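Local coordinates for SWD1-like protein (Myceliophthora thermophila, PDB 6E29) that probably serves as a WD40 beta-propeller subunit of the COMPASS complex, which methylates histone H3, at residues G47-W52 with T71-S76; R237-F242 with E284-S289; H294-W299 with G318-H323; L329-L334 with N340-T345. One frame throughout, in Å; residues are numbered along the deposited sequence. Where two conformers were deposited one is given.

Contact 1: G47-W52 with T71-S76; sequences GTVVIW and TSLSWS
With chi1 at 176°, V49 holds its CG1 anti to the backbone N and carries it toward L73. That leucine has CG anti to its own carbonyl carbon (chi1 -59°), which sends CD2 out to the valine. The two methyls, V49 CG1 and L73 CD2, lie 4.1 Å apart, and the side chains pass alongside each other, pointing opposite ways. Two residues further along each strand, I51 leaves its backbone at an angle, but its terminal CD1 bends back and comes to 4.4 Å from W75 CH2, meeting the indole obliquely. The long indole spans the gap between the strands, and its NE1 bonds to the carbonyl of R32, so its polar end is satisfied away from the isoleucine. Strand 48-53 is the third of one four-stranded blade and strand 70-75 opens the next, making this a blade-to-blade interface of a WD40 propeller. With V49 and L73 some 9.1 Å apart between CA atoms, no hydrogen bond passes between the strands. R32 and R35 make polar links between the blades nearby, but between these two segments the contact is wholly apolar and depends on shape and exclusion of water.

Contact 2: R237-F242 with E284-S289; sequences RIIRTF and EYVAAS
I239, V286 and A288 form most of this junction between two neighbouring blades of the WD40 beta-propeller. Strand 239-243 is the third of its blade, and strand 285-290 is the second of the following one. Their short segments run roughly antiparallel, at 153°, yet their axes come no closer than 9.8 Å, so they belong to separate sheets stacked through side chains. I239 gives up the most surface and uses both branches. Its CG1 lies anti to the carbonyl carbon (chi1 -58°), and the chain runs on extended, so CD1 reaches the opposite strand and lies 3.6 Å from A288 CB. The other branch, CG2, makes a looser contact with V286 CG1 at 4.3 Å. A long branched residue thus faces a short one: alanine has just one methyl to offer, and the isoleucine tip comes right up to it. V286 is beta-branched, as suits a strand, and its two methyls part company, CG1 going to I239 while CG2 turns to T241. W274, V277 and W299 also pack around I239, while L231 touches both I239 and V286. T241 divides its side chain by chemistry, for its OG1 bonds to E262 and H263 within its own sheet. The other branch faces the neighbouring blade, where T241 CG2 and V286 CG2 meet tip to tip at 4.1 Å.

Contact 3: H294-W299 with G318-H323; sequences HELYIW and GVIEWH
I320 is the first residue of 318-323 to meet the other strand, its CG2 lying 3.9 Å from L296 CD2. The isoleucine has CG1 wedged between the backbone N and the carbonyl carbon (chi1 62°), which leaves CG2 as the methyl turned to the leucine; they lie alongside one another, running in opposing senses. E321, by strand alternation, faces the other way, where its carboxylate makes a salt bridge with R222, keeping the charge out of the apolar layer. W322 returns to the interface. Its six-membered ring reaches I298, the isoleucine CG2 standing at the ring edge near its plane, 4.1 Å from CZ2. I298 CD1 is equally close to W322 CH2 but stands well out of the ring plane, so the two branches straddle the indole's outer corner at different heights. The branched aliphatic chains and broad indole suit strands with no hydrogen bond between them. H323 then leaves the contact, meeting F33 edge-to-face and bonding to the carbonyl of G37. Strand 317-322 is an edge strand of the last blade of the WD40 propeller, next to 328-333, and strand 296-300 is third in the preceding blade; A287 and L329 pack against W322 from their respective sheets.

Contact 4: L329-L334 with N340-T345; sequences LAACGL and NIWSVT
Strands 329-333 and 340-343 run antiparallel, their axes 4.6 Å apart and their directions at 154°. L329 and W342 form a hydrogen-bonded pair: L329 N donates to W342 O at 2.9 Å, and W342 N donates to L329 O at 2.8 Å. A331 and N340 make the second, with A331 N to N340 O at 2.8 Å and N340 N to A331 O at 3.0 Å. Between them A330 and I341 are a non-hydrogen-bonded pair. This hairpin forms the middle of the propeller's last blade, whose outer strand, 19-23, comes from the start of the chain, closing the ring as is usual for WD40 folds. On one side of the hairpin, A331 CB lies 3.7 Å from W342 CZ3, alanine being small enough to lie beside the indole, while L329 O approaches the ring edge in its plane. The indole NE1 turns to E17. N340 is held at both ends of its amide, OD1 by T22 and ND2 by a water that can also donate to A331 O. Beyond W342, V344 has CG1 anti to its backbone N (chi1 -171°), which turns CG2 to L329 CB at 3.9 Å. Across the sheet, A330 CB meets I341 CG1 at 3.8 Å.

In the fold
Contacts 2, 3 and 4 follow one another round the propeller, each sharing a sheet with the next. The V286 O to W299 N distance of 2.8 Å, probably a hydrogen bond, ties contact 2 to contact 3 within one blade. Contact 3 passes to contact 4 through E321 O and A330 N, again 2.8 Å apart, in the last blade. I298 CD1 is 3.6 Å from V344 CG1, and A287 CB is 3.9 Å from L329 CD2. Contact 1 stands apart, its centre about 23 Å from that of contact 2, on the opposite side of the chain's centre, and about 17 Å from that of contact 4. Contacts 1 to 3 join neighbouring blades; contact 4 lies within one.

Contact 1: G47-W52 with T71-S76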
loop_
_atom_site.group_PDB
_atom_site.type_symbol
_atom_site.label_atom_id
_atom_site.label_comp_id
_atom_site.label_asym_id
_atom_site.label_seq_id
_atom_site.Cartn_x
_atom_site.Cartn_y
_atom_site.Cartn_z
ATOM N N GLY B 47 -16.815 -0.178 7.424
ATOM C CA GLY B 47 -16.673 -1.254 6.471
ATOM C C GLY B 47 -17.322 -1.004 5.129
ATOM O O GLY B 47 -17.105 -1.789 4.196
ATOM N N THR B 48 -18.079 0.079 4.978
ATOM C CA THR B 48 -18.660 0.371 3.675
ATOM C C THR B 48 -17.598 0.908 2.710
ATOM O O THR B 48 -16.668 1.614 3.105
ATOM C CB THR B 48 -19.800 1.380 3.805
ATOM O OG1 THR B 48 -20.727 0.928 4.794
ATOM C CG2 THR B 48 -20.525 1.546 2.472
ATOM N N VAL B 49 -17.754 0.574 1.427
ATOM C CA VAL B 49 -16.911 1.096 0.365
ATOM C C VAL B 49 -17.758 1.936 -0.575
ATOM O O VAL B 49 -18.862 1.529 -0.940
ATOM C CB VAL B 49 -16.209 -0.030 -0.408
ATOM C CG1 VAL B 49 -15.412 0.577 -1.593
ATOM C CG2 VAL B 49 -15.264 -0.772 0.549
ATOM N N VAL B 50 -17.260 3.130 -0.922
ATOM C CA VAL B 50 -17.996 4.085 -1.733
ATOM C C VAL B 50 -17.239 4.323 -3.035
ATOM O O VAL B 50 -16.017 4.501 -3.040
ATOM C CB VAL B 50 -18.246 5.407 -0.973
ATOM C CG1 VAL B 50 -19.046 6.389 -1.842
ATOM C CG2 VAL B 50 -19.017 5.116 0.304
ATOM N N ILE B 51 -17.960 4.273 -4.140
ATOM C CA ILE B 51 -17.418 4.549 -5.461
ATOM C C ILE B 51 -17.942 5.927 -5.844
ATOM O O ILE B 51 -19.152 6.096 -6.005
ATOM C CB ILE B 51 -17.870 3.499 -6.484
ATOM C CG1 ILE B 51 -17.482 2.075 -6.007
ATOM C CG2 ILE B 51 -17.382 3.882 -7.873
ATOM C CD1 ILE B 51 -15.980 1.996 -5.546
ATOM N N TRP B 52 -17.041 6.912 -5.969
ATOM C CA TRP B 52 -17.410 8.274 -6.374
ATOM C C TRP B 52 -17.168 8.453 -7.862
ATOM O O TRP B 52 -16.076 8.172 -8.353
ATOM C CB TRP B 52 -16.579 9.312 -5.626
ATOM C CG TRP B 52 -16.710 9.278 -4.163
ATOM C CD1 TRP B 52 -16.036 8.468 -3.278
ATOM C CD2 TRP B 52 -17.549 10.122 -3.377
ATOM N NE1 TRP B 52 -16.437 8.749 -1.987
ATOM C CE2 TRP B 52 -17.336 9.781 -2.023
ATOM C CE3 TRP B 52 -18.442 11.154 -3.685
ATOM C CZ2 TRP B 52 -18.012 10.411 -0.994
ATOM C CZ3 TRP B 52 -19.076 11.782 -2.669
ATOM C CH2 TRP B 52 -18.868 11.404 -1.336
ATOM N N THR B 71 -9.004 -1.125 5.281
ATOM C CA THR B 71 -7.575 -0.875 5.337
ATOM C C THR B 71 -6.896 -0.755 3.982
ATOM O O THR B 71 -5.815 -0.164 3.922
ATOM C CB THR B 71 -6.872 -1.997 6.112
ATOM O OG1 THR B 71 -7.290 -3.247 5.556
ATOM C CG2 THR B 71 -7.277 -1.959 7.618
ATOM N N SER B 72 -7.475 -1.283 2.896
ATOM C CA SER B 72 -6.867 -1.085 1.585
ATOM C C SER B 72 -7.874 -1.299 0.475
ATOM O O SER B 72 -8.937 -1.914 0.664
ATOM C CB SER B 72 -5.648 -1.998 1.343
ATOM O OG SER B 72 -6.050 -3.348 1.118
ATOM N N LEU B 73 -7.538 -0.699 -0.665
ATOM C CA LEU B 73 -8.328 -0.762 -1.886
ATOM C C LEU B 73 -7.381 -0.891 -3.049
ATOM O O LEU B 73 -6.400 -0.157 -3.116
ATOM C CB LEU B 73 -9.148 0.528 -2.116
ATOM C CG LEU B 73 -10.114 0.885 -1.018
ATOM C CD1 LEU B 73 -10.433 2.415 -1.096
ATOM C CD2 LEU B 73 -11.419 0.043 -1.164
ATOM N N SER B 74 -7.715 -1.775 -3.984
ATOM C CA SER B 74 -6.860 -2.088 -5.115
ATOM C C SER B 74 -7.736 -2.359 -6.322
ATOM O O SER B 74 -8.600 -3.242 -6.270
ATOM C CB SER B 74 -6.006 -3.328 -4.774
ATOM O OG SER B 74 -5.268 -3.791 -5.880
ATOM N N TRP B 75 -7.499 -1.627 -7.399
ATOM C CA TRP B 75 -8.335 -1.703 -8.586
ATOM C C TRP B 75 -7.712 -2.630 -9.610
ATOM O O TRP B 75 -6.494 -2.702 -9.724
ATOM C CB TRP B 75 -8.491 -0.346 -9.246
ATOM C CG TRP B 75 -9.331 0.688 -8.545
ATOM C CD1 TRP B 75 -8.930 1.549 -7.514
ATOM C CD2 TRP B 75 -10.677 1.058 -8.875
ATOM N NE1 TRP B 75 -9.968 2.404 -7.203
ATOM C CE2 TRP B 75 -11.047 2.123 -8.016
ATOM C CE3 TRP B 75 -11.622 0.568 -9.795
ATOM C CZ2 TRP B 75 -12.320 2.712 -8.054
ATOM C CZ3 TRP B 75 -12.889 1.178 -9.848
ATOM C CH2 TRP B 75 -13.227 2.226 -8.977
ATOM N N SER B 76 -8.562 -3.285 -10.393
ATOM C CA SER B 76 -8.079 -4.113 -11.491
ATOM C C SER B 76 -7.596 -3.211 -12.625
ATOM O O SER B 76 -7.957 -2.036 -12.699
ATOM C CB SER B 76 -9.179 -5.052 -12.007
ATOM O OG SER B 76 -10.228 -4.320 -12.645
#

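Contact 2: R237-F242 with E284-S289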
loop_
_atom_site.group_PDB
_atom_site.type_symbol
_atom_site.label_atom_id
_atom_site.label_comp_id
_atom_site.label_asym_id
_atom_site.label_seq_id
_atom_site.Cartn_x
_atom_site.Cartn_y
_atom_site.Cartn_z
ATOM N N ARG B 237 11.099 7.705 10.755
ATOM C CA ARG B 237 10.935 9.121 10.448
ATOM C C ARG B 237 11.525 9.490 9.100
ATOM O O ARG B 237 11.705 10.671 8.799
ATOM C CB ARG B 237 11.544 10.034 11.546
ATOM C CG ARG B 237 10.882 9.868 12.914
ATOM C CD ARG B 237 11.612 10.498 14.079
ATOM N NE ARG B 237 10.753 10.362 15.257
ATOM C CZ ARG B 237 10.582 9.224 15.944
ATOM N NH1 ARG B 237 11.211 8.099 15.587
ATOM N NH2 ARG B 237 9.767 9.202 16.991
ATOM N N ILE B 238 11.886 8.506 8.286
ATOM C CA ILE B 238 12.542 8.773 7.022
ATOM C C ILE B 238 11.747 8.115 5.915
ATOM O O ILE B 238 11.432 6.930 6.008
ATOM C CB ILE B 238 13.987 8.262 7.022
ATOM C CG1 ILE B 238 14.752 9.000 8.120
ATOM C CG2 ILE B 238 14.617 8.511 5.667
ATOM C CD1 ILE B 238 16.154 8.410 8.372
ATOM N N ILE B 239 11.423 8.886 4.878
ATOM C CA ILE B 239 10.806 8.371 3.663
ATOM C C ILE B 239 11.919 8.125 2.656
ATOM O O ILE B 239 12.897 8.890 2.594
ATOM C CB ILE B 239 9.748 9.348 3.120
ATOM C CG1 ILE B 239 8.679 9.605 4.172
ATOM C CG2 ILE B 239 9.077 8.735 1.847
ATOM C CD1 ILE B 239 7.772 10.894 3.866
ATOM N N ARG B 240 11.814 7.024 1.904
ATOM C CA ARG B 240 12.894 6.639 0.999
ATOM C C ARG B 240 12.326 6.218 -0.333
ATOM O O ARG B 240 11.278 5.564 -0.372
ATOM C CB ARG B 240 13.680 5.443 1.534
ATOM C CG ARG B 240 14.402 5.827 2.873
ATOM C CD ARG B 240 15.013 4.566 3.484
ATOM N NE ARG B 240 15.765 4.802 4.723
ATOM C CZ ARG B 240 15.250 4.774 5.945
ATOM N NH1 ARG B 240 13.945 4.532 6.147
ATOM N NH2 ARG B 240 16.055 4.993 6.990
ATOM N N THR B 241 13.037 6.567 -1.400
ATOM C CA THR B 241 12.778 6.027 -2.724
ATOM C C THR B 241 13.971 5.191 -3.149
ATOM O O THR B 241 15.121 5.492 -2.803
ATOM C CB THR B 241 12.513 7.117 -3.740
ATOM O OG1 THR B 241 13.575 8.093 -3.703
ATOM C CG2 THR B 241 11.141 7.790 -3.410
ATOM N N PHE B 242 13.691 4.133 -3.886
ATOM C CA PHE B 242 14.732 3.244 -4.381
ATOM C C PHE B 242 14.518 2.961 -5.850
ATOM O O PHE B 242 13.382 2.957 -6.338
ATOM C CB PHE B 242 14.755 1.898 -3.680
ATOM C CG PHE B 242 14.987 1.974 -2.229
ATOM C CD1 PHE B 242 16.239 1.684 -1.685
ATOM C CD2 PHE B 242 13.922 2.296 -1.389
ATOM C CE1 PHE B 242 16.426 1.783 -0.307
ATOM C CE2 PHE B 242 14.097 2.396 -0.056
ATOM C CZ PHE B 242 15.370 2.117 0.501
ATOM N N GLU B 284 6.910 12.297 -10.342
ATOM C CA GLU B 284 7.712 13.486 -10.069
ATOM C C GLU B 284 7.737 13.841 -8.587
ATOM O O GLU B 284 8.762 14.309 -8.076
ATOM C CB GLU B 284 7.161 14.669 -10.828
ATOM C CG GLU B 284 8.085 15.895 -10.648
ATOM C CD GLU B 284 7.675 17.111 -11.435
ATOM O OE1 GLU B 284 6.538 17.204 -11.993
ATOM O OE2 GLU B 284 8.533 18.016 -11.503
ATOM N N TYR B 285 6.596 13.747 -7.910
ATOM C CA TYR B 285 6.491 14.232 -6.534
ATOM C C TYR B 285 6.230 13.072 -5.589
ATOM O O TYR B 285 5.573 12.091 -5.937
ATOM C CB TYR B 285 5.343 15.230 -6.352
ATOM C CG TYR B 285 5.470 16.433 -7.223
ATOM C CD1 TYR B 285 6.499 17.338 -7.038
ATOM C CD2 TYR B 285 4.575 16.650 -8.244
ATOM C CE1 TYR B 285 6.623 18.497 -7.880
ATOM C CE2 TYR B 285 4.680 17.758 -9.070
ATOM C CZ TYR B 285 5.706 18.679 -8.889
ATOM O OH TYR B 285 5.813 19.777 -9.725
ATOM N N VAL B 286 6.719 13.227 -4.356
ATOM C CA VAL B 286 6.335 12.379 -3.224
ATOM C C VAL B 286 5.591 13.273 -2.228
ATOM O O VAL B 286 6.112 14.314 -1.835
ATOM C CB VAL B 286 7.580 11.746 -2.549
ATOM C CG1 VAL B 286 7.174 11.026 -1.263
ATOM C CG2 VAL B 286 8.280 10.740 -3.540
ATOM N N ALA B 287 4.408 12.842 -1.791
ATOM C CA ALA B 287 3.661 13.552 -0.754
ATOM C C ALA B 287 3.571 12.672 0.486
ATOM O O ALA B 287 3.621 11.431 0.391
ATOM C CB ALA B 287 2.251 13.920 -1.212
ATOM N N ALA B 288 3.433 13.314 1.643
ATOM C CA ALA B 288 3.191 12.584 2.882
ATOM C C ALA B 288 2.299 13.407 3.802
ATOM O O ALA B 288 2.448 14.632 3.887
ATOM C CB ALA B 288 4.506 12.287 3.613
ATOM N N SER B 289 1.495 12.714 4.589
ATOM C CA SER B 289 0.837 13.272 5.767
ATOM C C SER B 289 1.682 13.019 7.013
ATOM O O SER B 289 2.512 12.110 7.057
ATOM C CB SER B 289 -0.536 12.643 5.970
ATOM O OG SER B 289 -0.398 11.222 6.002
#

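Contact 3: H294-W299 with G318-H323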
loop_
_atom_site.group_PDB
_atom_site.type_symbol
_atom_site.label_atom_id
_atom_site.label_comp_id
_atom_site.label_asym_id
_atom_site.label_seq_id
_atom_site.Cartn_x
_atom_site.Cartn_y
_atom_site.Cartn_z
ATOM N N HIS B 294 -1.023 18.834 11.237
ATOM C CA HIS B 294 -2.061 18.978 10.215
ATOM C C HIS B 294 -1.516 19.049 8.793
ATOM O O HIS B 294 -2.274 18.851 7.838
ATOM C CB HIS B 294 -2.920 20.232 10.527
ATOM C CG HIS B 294 -2.146 21.513 10.511
ATOM N ND1 HIS B 294 -1.306 21.891 11.540
ATOM C CD2 HIS B 294 -2.064 22.495 9.578
ATOM C CE1 HIS B 294 -0.751 23.056 11.248
ATOM N NE2 HIS B 294 -1.197 23.447 10.065
ATOM N N GLU B 295 -0.224 19.262 8.627
ATOM C CA GLU B 295 0.340 19.566 7.321
ATOM C C GLU B 295 0.490 18.344 6.427
ATOM O O GLU B 295 0.610 17.191 6.871
ATOM C CB GLU B 295 1.702 20.245 7.507
ATOM C CG GLU B 295 1.573 21.584 8.199
ATOM C CD GLU B 295 2.020 21.564 9.657
ATOM O OE1 GLU B 295 2.316 22.641 10.182
ATOM O OE2 GLU B 295 2.099 20.474 10.257
ATOM N N LEU B 296 0.504 18.620 5.132
ATOM C CA LEU B 296 0.978 17.672 4.134
ATOM C C LEU B 296 2.257 18.228 3.536
ATOM O O LEU B 296 2.363 19.439 3.311
ATOM C CB LEU B 296 -0.051 17.462 3.010
ATOM C CG LEU B 296 -1.434 16.933 3.383
ATOM C CD1 LEU B 296 -2.272 16.903 2.116
ATOM C CD2 LEU B 296 -1.347 15.497 3.961
ATOM N N TYR B 297 3.224 17.353 3.271
ATOM C CA TYR B 297 4.498 17.768 2.714
ATOM C C TYR B 297 4.593 17.193 1.316
ATOM O O TYR B 297 4.219 16.039 1.112
ATOM C CB TYR B 297 5.673 17.259 3.563
ATOM C CG TYR B 297 5.763 18.047 4.883
ATOM C CD1 TYR B 297 4.846 17.823 5.909
ATOM C CD2 TYR B 297 6.761 18.996 5.091
ATOM C CE1 TYR B 297 4.914 18.537 7.103
ATOM C CE2 TYR B 297 6.843 19.709 6.295
ATOM C CZ TYR B 297 5.906 19.471 7.287
ATOM O OH TYR B 297 5.963 20.162 8.481
ATOM N N ILE B 298 5.148 17.974 0.377
ATOM C CA ILE B 298 5.386 17.490 -0.990
ATOM C C ILE B 298 6.848 17.756 -1.353
ATOM O O ILE B 298 7.311 18.899 -1.279
ATOM C CB ILE B 298 4.445 18.160 -2.000
ATOM C CG1 ILE B 298 2.971 17.975 -1.559
ATOM C CG2 ILE B 298 4.648 17.576 -3.372
ATOM C CD1 ILE B 298 1.967 18.715 -2.526
ATOM N N TRP B 299 7.579 16.698 -1.696
ATOM C CA TRP B 299 8.946 16.798 -2.206
ATOM C C TRP B 299 8.985 16.427 -3.691
ATOM O O TRP B 299 8.112 15.704 -4.196
ATOM C CB TRP B 299 9.884 15.865 -1.452
ATOM C CG TRP B 299 10.007 16.096 -0.003
ATOM C CD1 TRP B 299 10.986 16.845 0.640
ATOM C CD2 TRP B 299 9.205 15.508 1.035
ATOM N NE1 TRP B 299 10.806 16.775 1.989
ATOM C CE2 TRP B 299 9.730 15.963 2.270
ATOM C CE3 TRP B 299 8.096 14.634 1.041
ATOM C CZ2 TRP B 299 9.165 15.606 3.505
ATOM C CZ3 TRP B 299 7.546 14.260 2.267
ATOM C CH2 TRP B 299 8.087 14.741 3.487
ATOM N N GLY B 318 -4.671 11.464 7.177
ATOM C CA GLY B 318 -4.247 10.082 7.125
ATOM C C GLY B 318 -3.834 9.651 5.742
ATOM O O GLY B 318 -2.783 10.063 5.224
ATOM N N VAL B 319 -4.642 8.773 5.128
ATOM C CA VAL B 319 -4.254 8.209 3.827
ATOM C C VAL B 319 -4.302 9.298 2.785
ATOM O O VAL B 319 -5.269 10.070 2.740
ATOM C CB VAL B 319 -5.192 7.056 3.435
ATOM C CG1 VAL B 319 -5.158 6.774 1.906
ATOM C CG2 VAL B 319 -4.797 5.789 4.220
ATOM N N ILE B 320 -3.315 9.315 1.866
ATOM C CA ILE B 320 -3.353 10.285 0.769
ATOM C C ILE B 320 -3.153 9.540 -0.542
ATOM O O ILE B 320 -2.541 8.477 -0.582
ATOM C CB ILE B 320 -2.288 11.405 0.944
ATOM C CG1 ILE B 320 -0.900 10.767 0.933
ATOM C CG2 ILE B 320 -2.551 12.182 2.287
ATOM C CD1 ILE B 320 0.194 11.761 1.056
ATOM N N GLU B 321 -3.631 10.127 -1.632
ATOM C CA GLU B 321 -3.522 9.483 -2.941
ATOM C C GLU B 321 -3.518 10.558 -4.004
ATOM O O GLU B 321 -4.330 11.487 -3.935
ATOM C CB GLU B 321 -4.704 8.559 -3.238
ATOM C CG GLU B 321 -4.667 7.298 -2.446
ATOM C CD GLU B 321 -3.472 6.435 -2.827
ATOM O OE1 GLU B 321 -3.148 6.319 -4.042
ATOM O OE2 GLU B 321 -2.852 5.901 -1.896
ATOM N N TRP B 322 -2.619 10.456 -4.973
ATOM C CA TRP B 322 -2.666 11.355 -6.117
ATOM C C TRP B 322 -3.546 10.801 -7.237
ATOM O O TRP B 322 -3.596 9.579 -7.455
ATOM C CB TRP B 322 -1.268 11.540 -6.706
ATOM C CG TRP B 322 -0.259 12.273 -5.846
ATOM C CD1 TRP B 322 0.541 11.733 -4.863
ATOM C CD2 TRP B 322 0.117 13.650 -5.959
ATOM N NE1 TRP B 322 1.401 12.701 -4.370
ATOM C CE2 TRP B 322 1.169 13.872 -5.042
ATOM C CE3 TRP B 322 -0.308 14.709 -6.768
ATOM C CZ2 TRP B 322 1.767 15.109 -4.893
ATOM C CZ3 TRP B 322 0.294 15.940 -6.609
ATOM C CH2 TRP B 322 1.314 16.122 -5.691
ATOM N N HIS B 323 -4.117 11.714 -8.027
ATOM C CA HIS B 323 -4.846 11.319 -9.245
ATOM C C HIS B 323 -3.868 10.711 -10.274
ATOM O O HIS B 323 -2.706 11.124 -10.349
ATOM C CB HIS B 323 -5.545 12.559 -9.812
ATOM C CG HIS B 323 -6.517 12.254 -10.904
ATOM N ND1 HIS B 323 -6.161 12.252 -12.236
ATOM C CD2 HIS B 323 -7.835 11.928 -10.857
ATOM C CE1 HIS B 323 -7.231 11.955 -12.969
ATOM N NE2 HIS B 323 -8.248 11.737 -12.155
#

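Contact 4: L329-L334 with N340-T345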
loop_
_atom_site.group_PDB
_atom_site.type_symbol
_atom_site.label_atom_id
_atom_site.label_comp_id
_atom_site.label_asym_id
_atom_site.label_seq_id
_atom_site.Cartn_x
_atom_site.Cartn_y
_atom_site.Cartn_z
ATOM N N LEU B 329 -4.316 15.985 -5.408
ATOM C CA LEU B 329 -3.852 15.172 -4.271
ATOM C C LEU B 329 -5.042 15.080 -3.327
ATOM O O LEU B 329 -5.545 16.121 -2.891
ATOM C CB LEU B 329 -2.638 15.847 -3.577
ATOM C CG LEU B 329 -2.123 15.254 -2.264
ATOM C CD1 LEU B 329 -1.686 13.737 -2.443
ATOM C CD2 LEU B 329 -0.950 16.096 -1.752
ATOM N N ALA B 330 -5.535 13.862 -3.056
ATOM C CA ALA B 330 -6.666 13.677 -2.154
ATOM C C ALA B 330 -6.159 13.184 -0.809
ATOM O O ALA B 330 -5.222 12.382 -0.730
ATOM C CB ALA B 330 -7.672 12.664 -2.721
ATOM N N ALA B 331 -6.838 13.594 0.252
ATOM C CA ALA B 331 -6.421 13.195 1.601
ATOM C C ALA B 331 -7.625 12.963 2.504
ATOM O O ALA B 331 -8.629 13.663 2.404
ATOM C CB ALA B 331 -5.506 14.244 2.230
ATOM N N CYS B 332 -7.517 11.978 3.399
ATOM C CA CYS B 332 -8.551 11.624 4.357
ATOM C C CYS B 332 -8.204 12.259 5.676
ATOM O O CYS B 332 -7.121 12.007 6.213
ATOM C CB CYS B 332 -8.621 10.105 4.537
ATOM S SG CYS B 332 -8.871 9.238 2.993
ATOM N N GLY B 333 -9.128 13.054 6.219
ATOM C CA GLY B 333 -8.924 13.605 7.553
ATOM C C GLY B 333 -9.175 12.554 8.631
ATOM O O GLY B 333 -10.174 11.828 8.595
ATOM N N LEU B 334 -8.252 12.480 9.596
ATOM C CA LEU B 334 -8.383 11.515 10.685
ATOM C C LEU B 334 -9.501 11.875 11.642
ATOM O O LEU B 334 -10.064 10.980 12.276
ATOM C CB LEU B 334 -7.086 11.419 11.476
ATOM C CG LEU B 334 -5.924 10.798 10.702
ATOM C CD1 LEU B 334 -4.698 10.805 11.594
ATOM C CD2 LEU B 334 -6.233 9.356 10.206
ATOM N N ASN B 340 -10.482 15.698 1.286
ATOM C CA ASN B 340 -10.141 16.946 0.618
ATOM C C ASN B 340 -9.252 16.680 -0.585
ATOM O O ASN B 340 -8.335 15.858 -0.511
ATOM C CB ASN B 340 -9.427 17.896 1.571
ATOM C CG ASN B 340 -10.374 18.537 2.531
ATOM O OD1 ASN B 340 -11.046 19.512 2.186
ATOM N ND2 ASN B 340 -10.466 17.987 3.744
ATOM N N ILE B 341 -9.483 17.418 -1.667
ATOM C CA ILE B 341 -8.691 17.268 -2.894
ATOM C C ILE B 341 -8.061 18.604 -3.226
ATOM O O ILE B 341 -8.776 19.614 -3.440
ATOM C CB ILE B 341 -9.530 16.770 -4.077
ATOM C CG1 ILE B 341 -10.149 15.408 -3.768
ATOM C CG2 ILE B 341 -8.651 16.689 -5.302
ATOM C CD1 ILE B 341 -11.161 15.009 -4.843
ATOM N N TRP B 342 -6.734 18.639 -3.178
ATOM C CA TRP B 342 -5.948 19.811 -3.531
ATOM C C TRP B 342 -5.589 19.790 -4.999
ATOM O O TRP B 342 -5.197 18.750 -5.525
ATOM C CB TRP B 342 -4.599 19.836 -2.788
ATOM C CG TRP B 342 -4.630 20.289 -1.404
ATOM C CD1 TRP B 342 -4.263 21.527 -0.927
ATOM C CD2 TRP B 342 -5.008 19.517 -0.263
ATOM N NE1 TRP B 342 -4.391 21.561 0.437
ATOM C CE2 TRP B 342 -4.854 20.352 0.875
ATOM C CE3 TRP B 342 -5.475 18.214 -0.087
ATOM C CZ2 TRP B 342 -5.160 19.926 2.155
ATOM C CZ3 TRP B 342 -5.767 17.792 1.175
ATOM C CH2 TRP B 342 -5.593 18.636 2.292
ATOM N N SER B 343 -5.599 20.960 -5.617
ATOM C CA SER B 343 -4.976 21.177 -6.924
ATOM C C SER B 343 -3.557 21.691 -6.684
ATOM O O SER B 343 -3.374 22.805 -6.206
ATOM C CB SER B 343 -5.788 22.173 -7.749
ATOM O OG SER B 343 -6.795 21.489 -8.452
ATOM N N VAL B 344 -2.552 20.898 -7.047
ATOM C CA VAL B 344 -1.149 21.157 -6.675
ATOM C C VAL B 344 -0.382 21.707 -7.878
ATOM O O VAL B 344 -0.141 20.986 -8.847
ATOM C CB VAL B 344 -0.472 19.875 -6.174
ATOM C CG1 VAL B 344 0.892 20.192 -5.597
ATOM C CG2 VAL B 344 -1.356 19.186 -5.146
ATOM N N THR B 345 0.073 22.949 -7.785
ATOM C CA THR B 345 0.894 23.570 -8.830
ATOM C C THR B 345 2.423 23.573 -8.554
ATOM O O THR B 345 2.897 23.505 -7.409
ATOM C CB THR B 345 0.440 25.010 -9.054
ATOM O OG1 THR B 345 -0.933 25.006 -9.473
ATOM C CG2 THR B 345 1.297 25.688 -10.116
HETATM O O HOH W 1 -8.869 15.661 4.622
#